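Local coordinates for protein oxalate--CoA ligase (Arabidopsis thaliana, PDB 5IE3) that belongs to the ANL family of AMP-binding enzymes, with a large AMP-binding region followed by a smaller C-terminal domain, at residues L185-S190 with E316-M321; C364-N369 with F385-F390. All coordinates share one frame; numbering follows the deposited sequence.

Contact 1 closes before contact 2 opens along the chain, and their centres lie about 12 Å apart on the same side of the chain's centre. Contact 1 sets helix 184-198 against the loop leading into strand 319-323 of a mixed five-stranded sheet; contact 2 pairs strand 361-366 with strand 389-392, the second arm of a hairpin whose first arm is 385-386, in a separate antiparallel sheet. Residues 367-369, which follow strand 361-366, bring the two together: probable hydrogen bonds run from T318 OG1 to N369 O (2.7 Å) and from N186 ND2 to P368 O (2.8 Å). Helix, mixed sheet and antiparallel sheet thus meet beside the site where AMP and oxalic acid are bound.

Contact 1: L185-S190 with E316-M321; sequences LNLASS and EATHLM. With OXD (oxalic acid), chain D.
Next to the S190-T318 contact stands a flat group, the H319 imidazole, with oxalic acid at its edge and the ring of H216 stacked on it. H319 ND1 donates to oxalic acid O4 at 2.8 Å with an N-H...O angle of 162°, while NE2 is hydrogen-bonded to R286. The helix meets this segment one residue earlier. There S190 OG gives its proton to T318 O at 2.6 Å, tilted 33° from the carbonyl plane. A water donates both to S190 OG (2.8 Å) and to L320 O (2.8 Å), so the hydroxyl acts as donor and acceptor at once. The T318 side chain crosses those of N186 and L187 at about a right angle. Its CG2 meets L187 CD2 at 3.9 Å, and its OG1, placed anti to the carbonyl carbon (chi1 -49°), lies 3.3 Å from N186 CB and is hydrogen-bonded to N369 O. N186 ND2 is hydrogen-bonded to P368 O. In this buried contact S190 serves T318 O, and the water, together with Q343 NE2, serves L320 O, the carbonyls either side of H319 in sequence, consistent with a second-shell role in positioning the histidine that, with S289 and K500, hydrogen-bonds oxalic acid.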
loop_
_atom_site.group_PDB
_atom_site.type_symbol
_atom_site.label_atom_id
_atom_site.label_comp_id
_atom_site.label_asym_id
_atom_site.label_seq_id
_atom_site.Cartn_x
_atom_site.Cartn_y
_atom_site.Cartn_z
ATOM N N LEU A 185 12.872 -13.352 0.081
ATOM C CA LEU A 185 13.905 -12.374 -0.214
ATOM C C LEU A 185 13.325 -11.015 -0.595
ATOM O O LEU A 185 13.810 -9.999 -0.123
ATOM C CB LEU A 185 14.833 -12.888 -1.337
ATOM C CG LEU A 185 15.840 -11.876 -1.918
ATOM C CD1 LEU A 185 16.788 -11.317 -0.845
ATOM C CD2 LEU A 185 16.641 -12.565 -3.055
ATOM N N ASN A 186 12.283 -11.001 -1.428
ATOM C CA ASN A 186 11.589 -9.748 -1.753
ATOM C C ASN A 186 11.132 -9.032 -0.457
ATOM O O ASN A 186 11.352 -7.820 -0.251
ATOM C CB ASN A 186 10.352 -10.012 -2.635
ATOM C CG ASN A 186 10.693 -10.425 -4.075
ATOM O OD1 ASN A 186 9.898 -11.131 -4.715
ATOM N ND2 ASN A 186 11.865 -9.991 -4.598
ATOM N N LEU A 187 10.451 -9.790 0.407
ATOM C CA LEU A 187 9.931 -9.229 1.661
ATOM C C LEU A 187 11.052 -8.707 2.567
ATOM O O LEU A 187 10.969 -7.592 3.103
ATOM C CB LEU A 187 9.105 -10.282 2.418
ATOM C CG LEU A 187 7.789 -10.766 1.805
ATOM C CD1 LEU A 187 7.116 -11.799 2.762
ATOM C CD2 LEU A 187 6.863 -9.608 1.557
ATOM N N ALA A 188 12.095 -9.519 2.750
ATOM C CA ALA A 188 13.217 -9.135 3.628
ATOM C C ALA A 188 13.882 -7.851 3.132
ATOM O O ALA A 188 14.177 -6.938 3.906
ATOM C CB ALA A 188 14.257 -10.266 3.728
ATOM N N SER A 189 14.112 -7.797 1.823
ATOM C CA SER A 189 14.690 -6.609 1.207
ATOM C C SER A 189 13.819 -5.374 1.442
ATOM O O SER A 189 14.339 -4.312 1.803
ATOM C CB SER A 189 14.856 -6.821 -0.309
ATOM O OG SER A 189 15.698 -7.918 -0.559
ATOM N N SER A 190 12.505 -5.476 1.181
ATOM C CA SER A 190 11.679 -4.252 1.335
ATOM C C SER A 190 11.574 -3.817 2.795
ATOM O O SER A 190 11.562 -2.620 3.079
ATOM C CB SER A 190 10.258 -4.434 0.784
ATOM O OG SER A 190 10.271 -4.286 -0.620
ATOM N N GLU A 316 4.779 -4.696 -7.652
ATOM C CA GLU A 316 5.914 -5.413 -8.246
ATOM C C GLU A 316 7.262 -5.148 -7.562
ATOM O O GLU A 316 8.209 -5.921 -7.744
ATOM C CB GLU A 316 6.041 -5.078 -9.750
ATOM C CG GLU A 316 4.882 -5.636 -10.599
ATOM C CD GLU A 316 3.741 -4.610 -10.788
ATOM O OE1 GLU A 316 3.491 -3.817 -9.858
ATOM O OE2 GLU A 316 3.099 -4.634 -11.857
ATOM N N ALA A 317 7.351 -4.060 -6.802
ATOM C CA ALA A 317 8.575 -3.715 -6.069
ATOM C C ALA A 317 8.505 -4.126 -4.595
ATOM O O ALA A 317 9.334 -3.694 -3.762
ATOM C CB ALA A 317 8.823 -2.199 -6.184
ATOM N N THR A 318 7.500 -4.942 -4.278
ATOM C CA THR A 318 7.195 -5.291 -2.893
ATOM C C THR A 318 7.064 -3.976 -2.088
ATOM O O THR A 318 7.715 -3.785 -1.058
ATOM C CB THR A 318 8.283 -6.264 -2.326
ATOM O OG1 THR A 318 8.476 -7.332 -3.274
ATOM C CG2 THR A 318 7.843 -6.880 -0.977
ATOM N N HIS A 319 6.249 -3.068 -2.626
ATOM C CA HIS A 319 5.988 -1.736 -2.056
ATOM C C HIS A 319 7.174 -0.780 -2.405
ATOM O O HIS A 319 7.322 -0.422 -3.578
ATOM C CB HIS A 319 5.694 -1.824 -0.530
ATOM C CG HIS A 319 5.189 -0.544 0.073
ATOM N ND1 HIS A 319 4.133 0.180 -0.456
ATOM C CD2 HIS A 319 5.631 0.162 1.141
ATOM C CE1 HIS A 319 3.957 1.278 0.261
ATOM N NE2 HIS A 319 4.859 1.295 1.227
ATOM N N LEU A 320 7.997 -0.387 -1.426
ATOM C CA LEU A 320 8.833 0.823 -1.540
ATOM C C LEU A 320 9.810 0.833 -2.741
ATOM O O LEU A 320 10.601 -0.117 -2.934
ATOM C CB LEU A 320 9.666 1.026 -0.253
ATOM C CG LEU A 320 10.599 2.251 -0.259
ATOM C CD1 LEU A 320 9.779 3.544 -0.311
ATOM C CD2 LEU A 320 11.545 2.202 0.948
ATOM N N MET A 321 9.743 1.916 -3.517
ATOM C CA MET A 321 10.785 2.199 -4.502
ATOM C C MET A 321 11.613 3.408 -4.088
ATOM O O MET A 321 12.861 3.336 -4.013
ATOM C CB MET A 321 10.153 2.423 -5.877
ATOM C CG MET A 321 9.646 1.105 -6.485
ATOM S SD MET A 321 8.829 1.340 -8.070
ATOM C CE MET A 321 7.252 2.061 -7.510
HETATM C C1 OXD D . 0.973 0.627 -3.959
HETATM C C2 OXD D . 1.949 0.827 -2.876
HETATM O O3 OXD D . 0.954 -0.541 -4.470
HETATM O O4 OXD D . 2.831 -0.074 -2.870
HETATM O O5 OXD D . 0.264 1.605 -4.291
HETATM O O6 OXD D . 1.867 1.804 -2.060
HETATM O O HOH W 1 11.646 -1.914 -0.985
#

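Contact 2: C364-N369 with F385-F390; sequences CIRGPN and FEFGWF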
loop_
_atom_site.group_PDB
_atom_site.type_symbol
_atom_site.label_atom_id
_atom_site.label_comp_id
_atom_site.label_asym_id
_atom_site.label_seq_id
_atom_site.Cartn_x
_atom_site.Cartn_y
_atom_site.Cartn_z
ATOM N N CYS A 364 12.292 3.057 -14.228
ATOM C CA CYS A 364 12.661 1.639 -14.279
ATOM C C CYS A 364 13.485 1.289 -13.048
ATOM O O CYS A 364 14.356 2.070 -12.630
ATOM C CB CYS A 364 13.460 1.298 -15.563
ATOM S SG CYS A 364 12.507 1.503 -17.118
ATOM N N ILE A 365 13.257 0.107 -12.495
ATOM C CA ILE A 365 13.926 -0.253 -11.242
ATOM C C ILE A 365 14.645 -1.584 -11.317
ATOM O O ILE A 365 14.312 -2.440 -12.138
ATOM C CB ILE A 365 12.916 -0.322 -10.068
ATOM C CG1 ILE A 365 11.871 -1.413 -10.337
ATOM C CG2 ILE A 365 12.263 1.060 -9.851
ATOM C CD1 ILE A 365 10.813 -1.581 -9.140
ATOM N N ARG A 366 15.629 -1.774 -10.441
ATOM C CA ARG A 366 16.257 -3.085 -10.338
ATOM C C ARG A 366 16.738 -3.320 -8.920
ATOM O O ARG A 366 17.489 -2.515 -8.364
ATOM C CB ARG A 366 17.439 -3.235 -11.320
ATOM C CG ARG A 366 18.090 -4.674 -11.290
ATOM C CD ARG A 366 19.089 -4.855 -12.477
ATOM N NE ARG A 366 20.286 -4.027 -12.296
ATOM C CZ ARG A 366 21.326 -3.998 -13.138
ATOM N NH1 ARG A 366 21.334 -4.751 -14.253
ATOM N NH2 ARG A 366 22.376 -3.216 -12.854
ATOM N N GLY A 367 16.350 -4.450 -8.346
ATOM C CA GLY A 367 16.815 -4.791 -7.011
ATOM C C GLY A 367 16.174 -6.043 -6.430
ATOM O O GLY A 367 15.269 -6.620 -7.024
ATOM N N PRO A 368 16.664 -6.481 -5.262
ATOM C CA PRO A 368 16.216 -7.743 -4.647
ATOM C C PRO A 368 14.765 -7.662 -4.102
ATOM O O PRO A 368 14.174 -8.688 -3.796
ATOM C CB PRO A 368 17.232 -7.972 -3.521
ATOM C CG PRO A 368 17.714 -6.587 -3.143
ATOM C CD PRO A 368 17.726 -5.816 -4.490
ATOM N N ASN A 369 14.189 -6.467 -4.079
ATOM C CA ASN A 369 12.774 -6.282 -3.722
ATOM C C ASN A 369 11.811 -6.518 -4.896
ATOM O O ASN A 369 10.597 -6.610 -4.708
ATOM C CB ASN A 369 12.579 -4.857 -3.185
ATOM C CG ASN A 369 12.994 -3.801 -4.214
ATOM O OD1 ASN A 369 14.174 -3.715 -4.604
ATOM N ND2 ASN A 369 12.036 -3.023 -4.668
ATOM N N PHE A 385 10.443 -6.592 -18.381
ATOM C CA PHE A 385 11.745 -6.808 -17.779
ATOM C C PHE A 385 12.865 -6.864 -18.815
ATOM O O PHE A 385 12.755 -7.566 -19.819
ATOM C CB PHE A 385 11.773 -8.112 -16.986
ATOM C CG PHE A 385 10.832 -8.143 -15.825
ATOM C CD1 PHE A 385 11.271 -7.856 -14.532
ATOM C CD2 PHE A 385 9.511 -8.486 -16.024
ATOM C CE1 PHE A 385 10.408 -7.901 -13.479
ATOM C CE2 PHE A 385 8.634 -8.529 -14.957
ATOM C CZ PHE A 385 9.083 -8.240 -13.686
ATOM N N GLU A 386 13.965 -6.170 -18.547
ATOM C CA GLU A 386 15.112 -6.257 -19.442
ATOM C C GLU A 386 16.424 -6.141 -18.682
ATOM O O GLU A 386 16.680 -5.110 -18.042
ATOM C CB GLU A 386 15.037 -5.156 -20.508
ATOM C CG GLU A 386 16.174 -5.250 -21.481
ATOM C CD GLU A 386 16.093 -4.197 -22.556
ATOM O OE1 GLU A 386 16.901 -4.271 -23.514
ATOM O OE2 GLU A 386 15.216 -3.308 -22.446
ATOM N N PHE A 387 17.256 -7.187 -18.773
ATOM C CA PHE A 387 18.541 -7.240 -18.062
ATOM C C PHE A 387 18.351 -6.900 -16.565
ATOM O O PHE A 387 19.133 -6.145 -15.948
ATOM C CB PHE A 387 19.572 -6.308 -18.721
ATOM C CG PHE A 387 20.999 -6.643 -18.360
ATOM C CD1 PHE A 387 21.541 -7.876 -18.713
ATOM C CD2 PHE A 387 21.801 -5.728 -17.667
ATOM C CE1 PHE A 387 22.865 -8.197 -18.372
ATOM C CE2 PHE A 387 23.136 -6.042 -17.331
ATOM C CZ PHE A 387 23.665 -7.271 -17.681
ATOM N N GLY A 388 17.307 -7.473 -15.986
ATOM C CA GLY A 388 17.016 -7.256 -14.575
ATOM C C GLY A 388 16.184 -6.031 -14.270
ATOM O O GLY A 388 15.679 -5.893 -13.157
ATOM N N TRP A 389 16.066 -5.114 -15.235
ATOM C CA TRP A 389 15.325 -3.873 -14.993
ATOM C C TRP A 389 13.823 -3.987 -15.272
ATOM O O TRP A 389 13.428 -4.357 -16.362
ATOM C CB TRP A 389 15.859 -2.756 -15.872
ATOM C CG TRP A 389 17.229 -2.309 -15.539
ATOM C CD1 TRP A 389 18.423 -2.832 -16.014
ATOM C CD2 TRP A 389 17.575 -1.225 -14.667
ATOM N NE1 TRP A 389 19.486 -2.128 -15.479
ATOM C CE2 TRP A 389 18.992 -1.130 -14.664
ATOM C CE3 TRP A 389 16.816 -0.294 -13.916
ATOM C CZ2 TRP A 389 19.665 -0.155 -13.927
ATOM C CZ3 TRP A 389 17.479 0.668 -13.178
ATOM C CH2 TRP A 389 18.901 0.724 -13.176
ATOM N N PHE A 390 13.002 -3.588 -14.308
ATOM C CA PHE A 390 11.557 -3.613 -14.458
ATOM C C PHE A 390 11.011 -2.225 -14.866
ATOM O O PHE A 390 11.358 -1.201 -14.261
ATOM C CB PHE A 390 10.901 -4.095 -13.145
ATOM C CG PHE A 390 9.401 -3.982 -13.140
ATOM C CD1 PHE A 390 8.615 -4.773 -13.983
ATOM C CD2 PHE A 390 8.773 -3.089 -12.274
ATOM C CE1 PHE A 390 7.229 -4.671 -13.986
ATOM C CE2 PHE A 390 7.358 -2.953 -12.276
ATOM C CZ PHE A 390 6.591 -3.755 -13.141
HETATM O O HOH W 2 15.065 -6.453 -10.495
#
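A tight beta hairpin, turning from E386 to W389, lays its second strand along strand 361-366 so that I365 and F390 form an antiparallel hydrogen-bonded pair. Both bonds lie in the carbonyl planes: I365 N to F390 O is 2.9 Å (157° at the hydrogen), and F390 N to I365 O is 2.8 Å (167°). The two side chains run side by side, with I365 CG1 at the edge of the F390 ring and 4.0 Å from F390 CB. R366 lies over one face of the W389 indole, its CB 4.0 Å from the centroid of the six-membered ring in a CH-pi contact, while C364 O approaches the indole at its edge. A bend at chi3 (70°) brings the guanidinium face over W389 NE1; R366 NH1 and NE1 are both donors and form no hydrogen bond. Near the guanidinium plane, R366 NH1 donates to F387 O at 3.1 Å, and NE makes a salt bridge with E344. A water bridges the two segments, accepting from G367 N at 3.2 Å and donating to G388 O at 2.8 Å. The two-residue connection, with F387 and G388 both at positive phi, is the signature of a type I' hairpin, here built into the antiparallel sheet of the AMP-binding fold.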